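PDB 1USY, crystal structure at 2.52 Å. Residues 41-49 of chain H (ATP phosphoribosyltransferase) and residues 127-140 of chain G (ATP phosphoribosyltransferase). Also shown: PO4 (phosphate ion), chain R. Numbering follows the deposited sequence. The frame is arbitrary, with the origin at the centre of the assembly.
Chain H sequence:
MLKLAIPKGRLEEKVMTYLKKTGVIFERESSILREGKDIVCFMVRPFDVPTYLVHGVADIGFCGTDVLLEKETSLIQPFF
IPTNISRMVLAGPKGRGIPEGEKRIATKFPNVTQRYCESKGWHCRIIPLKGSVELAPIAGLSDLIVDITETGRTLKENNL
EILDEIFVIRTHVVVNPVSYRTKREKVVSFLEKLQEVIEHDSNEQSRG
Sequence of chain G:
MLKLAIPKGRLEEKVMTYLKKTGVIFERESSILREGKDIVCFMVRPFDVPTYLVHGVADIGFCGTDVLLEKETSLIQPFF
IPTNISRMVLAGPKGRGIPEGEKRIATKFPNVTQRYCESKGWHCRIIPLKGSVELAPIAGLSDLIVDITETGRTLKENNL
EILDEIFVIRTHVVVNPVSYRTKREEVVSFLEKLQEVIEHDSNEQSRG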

ATOM      1  N   CYS H  41      33.589 -23.799  19.457  1.00 20.35           N
ATOM      2  CA  CYS H  41      32.759 -22.665  19.756  1.00 26.90           C
ATOM      3  C   CYS H  41      33.034 -21.374  19.060  1.00 26.77           C
ATOM      4  O   CYS H  41      34.156 -20.944  18.921  1.00 25.27           O
ATOM      5  CB  CYS H  41      32.485 -22.416  21.245  1.00 35.82           C
ATOM      6  SG  CYS H  41      33.545 -23.135  22.473  1.00 28.27           S
ATOM      7  N   PHE H  42      31.929 -20.762  18.655  1.00 24.09           N
ATOM      8  CA  PHE H  42      31.935 -19.448  18.081  1.00 14.85           C
ATOM      9  C   PHE H  42      31.866 -18.430  19.193  1.00 12.41           C
ATOM     10  O   PHE H  42      30.974 -18.463  20.022  1.00 11.59           O
ATOM     11  CB  PHE H  42      30.768 -19.305  17.109  1.00  4.52           C
ATOM     12  CG  PHE H  42      30.716 -20.395  16.069  1.00 10.00           C
ATOM     13  CD1 PHE H  42      29.569 -21.196  15.940  1.00 14.98           C
ATOM     14  CD2 PHE H  42      31.819 -20.639  15.211  1.00  6.15           C
ATOM     15  CE1 PHE H  42      29.508 -22.220  14.959  1.00 16.62           C
ATOM     16  CE2 PHE H  42      31.765 -21.645  14.236  1.00 13.15           C
ATOM     17  CZ  PHE H  42      30.604 -22.453  14.118  1.00 16.15           C
ATOM     18  N   MET H  43      32.859 -17.552  19.209  1.00 14.12           N
ATOM     19  CA  MET H  43      32.967 -16.489  20.186  1.00 13.76           C
ATOM     20  C   MET H  43      32.342 -15.276  19.525  1.00 18.45           C
ATOM     21  O   MET H  43      32.958 -14.567  18.748  1.00 21.65           O
ATOM     22  CB  MET H  43      34.440 -16.238  20.592  1.00 14.16           C
ATOM     23  CG  MET H  43      35.266 -17.516  20.987  1.00 15.98           C
ATOM     24  SD  MET H  43      34.536 -18.534  22.310  1.00 14.26           S
ATOM     25  CE  MET H  43      34.443 -17.270  23.574  1.00 17.75           C
ATOM     26  N   VAL H  44      31.096 -15.044  19.870  1.00 22.02           N
ATOM     27  CA  VAL H  44      30.250 -14.130  19.164  1.00 28.76           C
ATOM     28  C   VAL H  44      29.677 -13.134  20.182  1.00 31.14           C
ATOM     29  O   VAL H  44      29.903 -13.275  21.373  1.00 35.48           O
ATOM     30  CB  VAL H  44      29.146 -14.941  18.466  1.00 29.16           C
ATOM     31  CG1 VAL H  44      28.035 -15.249  19.443  1.00 27.17           C
ATOM     32  CG2 VAL H  44      28.602 -14.194  17.294  1.00 41.98           C
ATOM     33  N   ARG H  45      28.971 -12.114  19.731  1.00 28.37           N
ATOM     34  CA  ARG H  45      28.482 -11.123  20.660  1.00 25.09           C
ATOM     35  C   ARG H  45      27.163 -11.584  21.233  1.00 28.19           C
ATOM     36  O   ARG H  45      26.428 -12.316  20.571  1.00 29.82           O
ATOM     37  CB  ARG H  45      28.331  -9.779  19.979  1.00 24.21           C
ATOM     38  CG  ARG H  45      29.628  -9.181  19.603  1.00 28.72           C
ATOM     39  CD  ARG H  45      29.959  -7.922  20.341  1.00 39.76           C
ATOM     40  NE  ARG H  45      31.055  -7.197  19.701  1.00 41.59           N
ATOM     41  CZ  ARG H  45      31.171  -5.863  19.649  1.00 41.80           C
ATOM     42  NH1 ARG H  45      30.239  -5.068  20.189  1.00 34.08           N
ATOM     43  NH2 ARG H  45      32.236  -5.316  19.047  1.00 41.56           N
ATOM     44  N   PRO H  46      26.847 -11.143  22.448  1.00 28.05           N
ATOM     45  CA  PRO H  46      25.749 -11.728  23.199  1.00 27.99           C
ATOM     46  C   PRO H  46      24.443 -11.569  22.456  1.00 27.61           C
ATOM     47  O   PRO H  46      23.700 -12.566  22.399  1.00 31.60           O
ATOM     48  CB  PRO H  46      25.775 -10.981  24.543  1.00 28.76           C
ATOM     49  CG  PRO H  46      26.535  -9.781  24.305  1.00 38.82           C
ATOM     50  CD  PRO H  46      27.500 -10.059  23.190  1.00 36.17           C
ATOM     51  N   PHE H  47      24.198 -10.410  21.845  1.00 20.13           N
ATOM     52  CA  PHE H  47      23.005 -10.204  21.044  1.00 22.26           C
ATOM     53  C   PHE H  47      22.929 -11.164  19.866  1.00 19.67           C
ATOM     54  O   PHE H  47      21.834 -11.479  19.372  1.00 21.22           O
ATOM     55  CB  PHE H  47      22.998  -8.808  20.455  1.00 29.19           C
ATOM     56  CG  PHE H  47      22.153  -7.796  21.183  1.00 36.50           C
ATOM     57  CD1 PHE H  47      21.116  -7.143  20.507  1.00 40.70           C
ATOM     58  CD2 PHE H  47      22.481  -7.375  22.478  1.00 40.79           C
ATOM     59  CE1 PHE H  47      20.362  -6.132  21.143  1.00 41.23           C
ATOM     60  CE2 PHE H  47      21.744  -6.367  23.120  1.00 38.72           C
ATOM     61  CZ  PHE H  47      20.683  -5.747  22.456  1.00 43.60           C
ATOM     62  N   ASP H  48      24.075 -11.618  19.388  1.00 18.96           N
ATOM     63  CA  ASP H  48      24.081 -12.511  18.235  1.00 23.55           C
ATOM     64  C   ASP H  48      23.913 -14.010  18.485  1.00 22.70           C
ATOM     65  O   ASP H  48      23.844 -14.777  17.538  1.00 25.01           O
ATOM     66  CB  ASP H  48      25.309 -12.240  17.378  1.00 26.44           C
ATOM     67  CG  ASP H  48      25.264 -10.856  16.757  1.00 31.86           C
ATOM     68  OD1 ASP H  48      24.131 -10.461  16.380  1.00 36.77           O
ATOM     69  OD2 ASP H  48      26.282 -10.121  16.589  1.00 24.19           O
ATOM     70  N   VAL H  49      23.800 -14.415  19.742  1.00 20.95           N
ATOM     71  CA  VAL H  49      23.647 -15.823  20.067  1.00 24.84           C
ATOM     72  C   VAL H  49      22.413 -16.414  19.424  1.00 23.09           C
ATOM     73  O   VAL H  49      22.515 -17.420  18.718  1.00 20.86           O
ATOM     74  CB  VAL H  49      23.599 -16.071  21.573  1.00 23.31           C
ATOM     75  CG1 VAL H  49      22.782 -17.332  21.864  1.00 30.08           C
ATOM     76  CG2 VAL H  49      24.999 -16.177  22.120  1.00 23.42           C
TER
HETATM   77  P   PO4 R1205      34.739  -7.352  16.634  0.50 53.42           P
HETATM   78  O1  PO4 R1205      35.576  -6.467  17.527  0.50 49.44           O
HETATM   79  O2  PO4 R1205      33.828  -8.208  17.479  0.50 47.10           O
HETATM   80  O3  PO4 R1205      35.675  -8.244  15.838  0.50 47.85           O
HETATM   81  O4  PO4 R1205      33.923  -6.496  15.697  0.50 41.45           O
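Chain G (127-140) IPLKGSVELAPIAG

Residues 41-44 of chain H form the end of a strand that begins earlier in the chain. The rest of the stretch is loop or turn, and Asp H48 N donates to Arg H45 O at 2.7 Å just after the strand. In chain G, Ile G127 and Pro G128 end a strand, and the chain then continues as a loop. A type I beta turn runs from Ser G132 to Leu G135, held by Leu G135 N to Ser G132 O at 3.1 Å. Residues 137-139 have helical angles without the regular bonds, although Gly G140 N reaches Ala G136 O at 2.8 Å.

The two stretches run in opposite directions. As chain H advances from Phe H42 to Asp H48, its neighbours in chain G go back from Leu G135 to Leu G129. The CA atoms of Val H44 and Ser G132 are 5.5 Å apart. Arg H45 CA is 6.1 Å from Gly G131 CA, and Asp H48 CA is 6.2 Å from Leu G129 CA. The gap is wider at Phe H42 and Leu G135, with 7.4 Å between CA atoms. No hydrogen bond joins backbone to backbone across the contact. Together the stretches bury 602 Å².

Two hydrogen bonds link the stretches, and each pairs a side chain with a main-chain atom. Lys G130 N donates to Asp H48 OD2 at 2.6 Å, with an angle of 158°. Leu G129 CD2 lies 3.2 Å from Asp H48 CG, a tight contact. Ser G132 OG donates to Met H43 O at 2.9 Å, so this strand carbonyl accepts from a side chain at the start of the turn. The side chain of Met H43 itself leads away from chain G.

Phe H42 points toward chain G and makes the apolar end of the contact. Ala G139 CB lies over one face of its ring, 4.1 Å from the centroid and 3.8 Å from Phe H42 CZ. Leu G135 CD2 approaches Phe H42 CD2 at 3.8 Å.

Arg H45 lays its guanidinium against the chain G backbone. Lys G130 O sits over one face, 3.0 Å from Arg H45 CZ. The three guanidinium nitrogens are close to this oxygen, but the angles are too poor for hydrogen bonds. Gly G131 leaves room here, since a CB on it would clash with Arg H45 NE.

Lys G130 has the largest area covered by the other stretch. Its CD packs 3.6 Å from Phe H47 CB. Its NZ is 5.9 Å from the centroid of the Phe H47 ring, so any cation-pi attraction is weak at most. Two like charges also meet here, with Lys G130 NZ 3.7 Å from Arg H45 NH1. A water bridges them, accepting from Lys G130 NZ at 2.6 Å and from Arg H45 NH1 at 2.8 Å.

A phosphate ion, probably from the crystallisation liquor, accepts a hydrogen bond at its O2 from Ser G132 N at 2.8 Å. The same O2 lies at the edge of the Arg H45 guanidinium, 3.7 Å from Arg H45 NH2.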

ATOM      1  N   ILE G 127      22.450  -9.943   7.089  1.00 21.58           N
ATOM      2  CA  ILE G 127      22.436 -10.420   8.462  1.00 16.76           C
ATOM      3  C   ILE G 127      23.285  -9.502   9.325  1.00 20.49           C
ATOM      4  O   ILE G 127      24.521  -9.560   9.300  1.00 21.77           O
ATOM      5  CB  ILE G 127      23.014 -11.804   8.513  1.00 18.54           C
ATOM      6  CG1 ILE G 127      22.331 -12.681   7.457  1.00 18.77           C
ATOM      7  CG2 ILE G 127      22.874 -12.375   9.941  1.00 17.98           C
ATOM      8  CD1 ILE G 127      22.852 -14.032   7.420  1.00 19.92           C
ATOM      9  N   PRO G 128      22.631  -8.644  10.089  1.00 22.53           N
ATOM     10  CA  PRO G 128      23.354  -7.720  10.975  1.00 24.09           C
ATOM     11  C   PRO G 128      23.951  -8.475  12.155  1.00 23.44           C
ATOM     12  O   PRO G 128      23.338  -9.409  12.681  1.00 22.53           O
ATOM     13  CB  PRO G 128      22.270  -6.723  11.456  1.00 26.52           C
ATOM     14  CG  PRO G 128      20.912  -7.270  10.977  1.00 22.67           C
ATOM     15  CD  PRO G 128      21.161  -8.531  10.198  1.00 19.83           C
ATOM     16  N   LEU G 129      25.163  -8.085  12.522  1.00 23.18           N
ATOM     17  CA  LEU G 129      25.877  -8.667  13.654  1.00 19.74           C
ATOM     18  C   LEU G 129      26.549  -7.526  14.363  1.00 19.37           C
ATOM     19  O   LEU G 129      26.677  -6.423  13.836  1.00 21.74           O
ATOM     20  CB  LEU G 129      26.925  -9.665  13.195  1.00 17.60           C
ATOM     21  CG  LEU G 129      26.356 -10.960  12.609  1.00 15.61           C
ATOM     22  CD1 LEU G 129      27.467 -11.841  11.945  1.00  2.00           C
ATOM     23  CD2 LEU G 129      25.549 -11.725  13.642  1.00  2.00           C
ATOM     24  N   LYS G 130      26.950  -7.773  15.584  1.00 21.22           N
ATOM     25  CA  LYS G 130      27.417  -6.694  16.400  1.00 24.63           C
ATOM     26  C   LYS G 130      28.940  -6.798  16.518  1.00 26.89           C
ATOM     27  O   LYS G 130      29.590  -5.955  17.110  1.00 27.45           O
ATOM     28  CB  LYS G 130      26.658  -6.736  17.726  1.00 27.99           C
ATOM     29  CG  LYS G 130      25.195  -6.276  17.548  1.00 31.53           C
ATOM     30  CD  LYS G 130      24.470  -5.870  18.869  1.00 38.75           C
ATOM     31  CE  LYS G 130      25.097  -4.683  19.558  1.00 42.64           C
ATOM     32  NZ  LYS G 130      26.585  -4.901  19.647  1.00 46.28           N
ATOM     33  N   GLY G 131      29.500  -7.830  15.893  1.00 21.67           N
ATOM     34  CA  GLY G 131      30.906  -8.099  16.004  1.00 16.60           C
ATOM     35  C   GLY G 131      31.171  -9.515  15.597  1.00 16.55           C
ATOM     36  O   GLY G 131      30.248 -10.199  15.185  1.00 17.19           O
ATOM     37  N   SER G 132      32.435  -9.929  15.715  1.00 19.54           N
ATOM     38  CA  SER G 132      32.927 -11.281  15.352  1.00 19.20           C
ATOM     39  C   SER G 132      32.501 -11.706  13.941  1.00 12.99           C
ATOM     40  O   SER G 132      32.423 -12.888  13.605  1.00 24.91           O
ATOM     41  CB  SER G 132      32.547 -12.325  16.414  1.00 19.92           C
ATOM     42  OG  SER G 132      32.821 -11.843  17.713  1.00 25.31           O
ATOM     43  N   VAL G 133      32.275 -10.700  13.130  1.00 11.07           N
ATOM     44  CA  VAL G 133      31.787 -10.816  11.784  1.00 13.51           C
ATOM     45  C   VAL G 133      32.504 -11.812  10.879  1.00 13.61           C
ATOM     46  O   VAL G 133      31.905 -12.268   9.932  1.00 12.75           O
ATOM     47  CB  VAL G 133      31.836  -9.437  11.175  1.00 15.71           C
ATOM     48  CG1 VAL G 133      31.380  -9.423   9.726  1.00 18.17           C
ATOM     49  CG2 VAL G 133      30.985  -8.493  12.012  1.00 13.56           C
ATOM     50  N   GLU G 134      33.762 -12.146  11.180  1.00 15.53           N
ATOM     51  CA  GLU G 134      34.625 -12.966  10.299  1.00 15.44           C
ATOM     52  C   GLU G 134      34.303 -14.417  10.369  1.00 15.72           C
ATOM     53  O   GLU G 134      34.829 -15.193   9.578  1.00 18.49           O
ATOM     54  CB  GLU G 134      36.097 -12.831  10.682  1.00 15.12           C
ATOM     55  CG  GLU G 134      36.832 -11.722   9.958  1.00 27.58           C
ATOM     56  CD  GLU G 134      36.470 -10.352  10.495  1.00 36.03           C
ATOM     57  OE1 GLU G 134      35.797 -10.263  11.570  1.00 44.77           O
ATOM     58  OE2 GLU G 134      36.882  -9.370   9.865  1.00 33.26           O
ATOM     59  N   LEU G 135      33.525 -14.782  11.391  1.00 15.85           N
ATOM     60  CA  LEU G 135      32.846 -16.068  11.509  1.00 12.56           C
ATOM     61  C   LEU G 135      31.678 -15.830  10.639  1.00 18.83           C
ATOM     62  O   LEU G 135      31.422 -14.693  10.255  1.00 26.65           O
ATOM     63  CB  LEU G 135      32.270 -16.218  12.892  1.00 14.65           C
ATOM     64  CG  LEU G 135      33.189 -16.321  14.078  1.00  9.25           C
ATOM     65  CD1 LEU G 135      32.360 -16.154  15.292  1.00  8.41           C
ATOM     66  CD2 LEU G 135      33.857 -17.660  14.068  1.00  5.68           C
ATOM     67  N   ALA G 136      30.902 -16.838  10.334  1.00 16.25           N
ATOM     68  CA  ALA G 136      29.712 -16.529   9.531  1.00 17.28           C
ATOM     69  C   ALA G 136      29.853 -17.127   8.187  1.00  9.14           C
ATOM     70  O   ALA G 136      29.026 -17.930   7.841  1.00 22.67           O
ATOM     71  CB  ALA G 136      29.435 -15.024   9.423  1.00  7.67           C
ATOM     72  N   PRO G 137      30.870 -16.780   7.413  1.00  6.78           N
ATOM     73  CA  PRO G 137      31.265 -17.672   6.311  1.00  8.61           C
ATOM     74  C   PRO G 137      31.720 -19.023   6.836  1.00 12.99           C
ATOM     75  O   PRO G 137      31.374 -20.020   6.266  1.00 21.71           O
ATOM     76  CB  PRO G 137      32.373 -16.902   5.597  1.00 11.78           C
ATOM     77  CG  PRO G 137      32.256 -15.436   6.096  1.00  6.75           C
ATOM     78  CD  PRO G 137      31.642 -15.524   7.441  1.00  5.11           C
ATOM     79  N   ILE G 138      32.432 -19.050   7.956  1.00 24.60           N
ATOM     80  CA  ILE G 138      32.867 -20.299   8.590  1.00 24.33           C
ATOM     81  C   ILE G 138      31.711 -21.047   9.179  1.00 23.11           C
ATOM     82  O   ILE G 138      31.629 -22.261   9.057  1.00 29.24           O
ATOM     83  CB  ILE G 138      33.852 -20.055   9.762  1.00 26.16           C
ATOM     84  CG1 ILE G 138      34.682 -18.749   9.624  1.00 31.16           C
ATOM     85  CG2 ILE G 138      34.715 -21.303   9.967  1.00 30.53           C
ATOM     86  CD1 ILE G 138      35.130 -18.306   8.210  1.00 30.58           C
ATOM     87  N   ALA G 139      30.848 -20.329   9.872  1.00 19.09           N
ATOM     88  CA  ALA G 139      29.707 -20.951  10.531  1.00 17.38           C
ATOM     89  C   ALA G 139      28.629 -21.351   9.540  1.00 14.07           C
ATOM     90  O   ALA G 139      27.886 -22.267   9.803  1.00 18.22           O
ATOM     91  CB  ALA G 139      29.123 -19.993  11.588  1.00 16.23           C
ATOM     92  N   GLY G 140      28.531 -20.648   8.413  1.00 11.64           N
ATOM     93  CA  GLY G 140      27.457 -20.880   7.481  1.00  7.64           C
ATOM     94  C   GLY G 140      26.301 -19.941   7.661  1.00 12.46           C
ATOM     95  O   GLY G 140      25.228 -20.172   7.100  1.00 23.54           O
TER
HETATM   96  O   HOH W   1      27.983  -5.993  21.575  1.00 16.97           O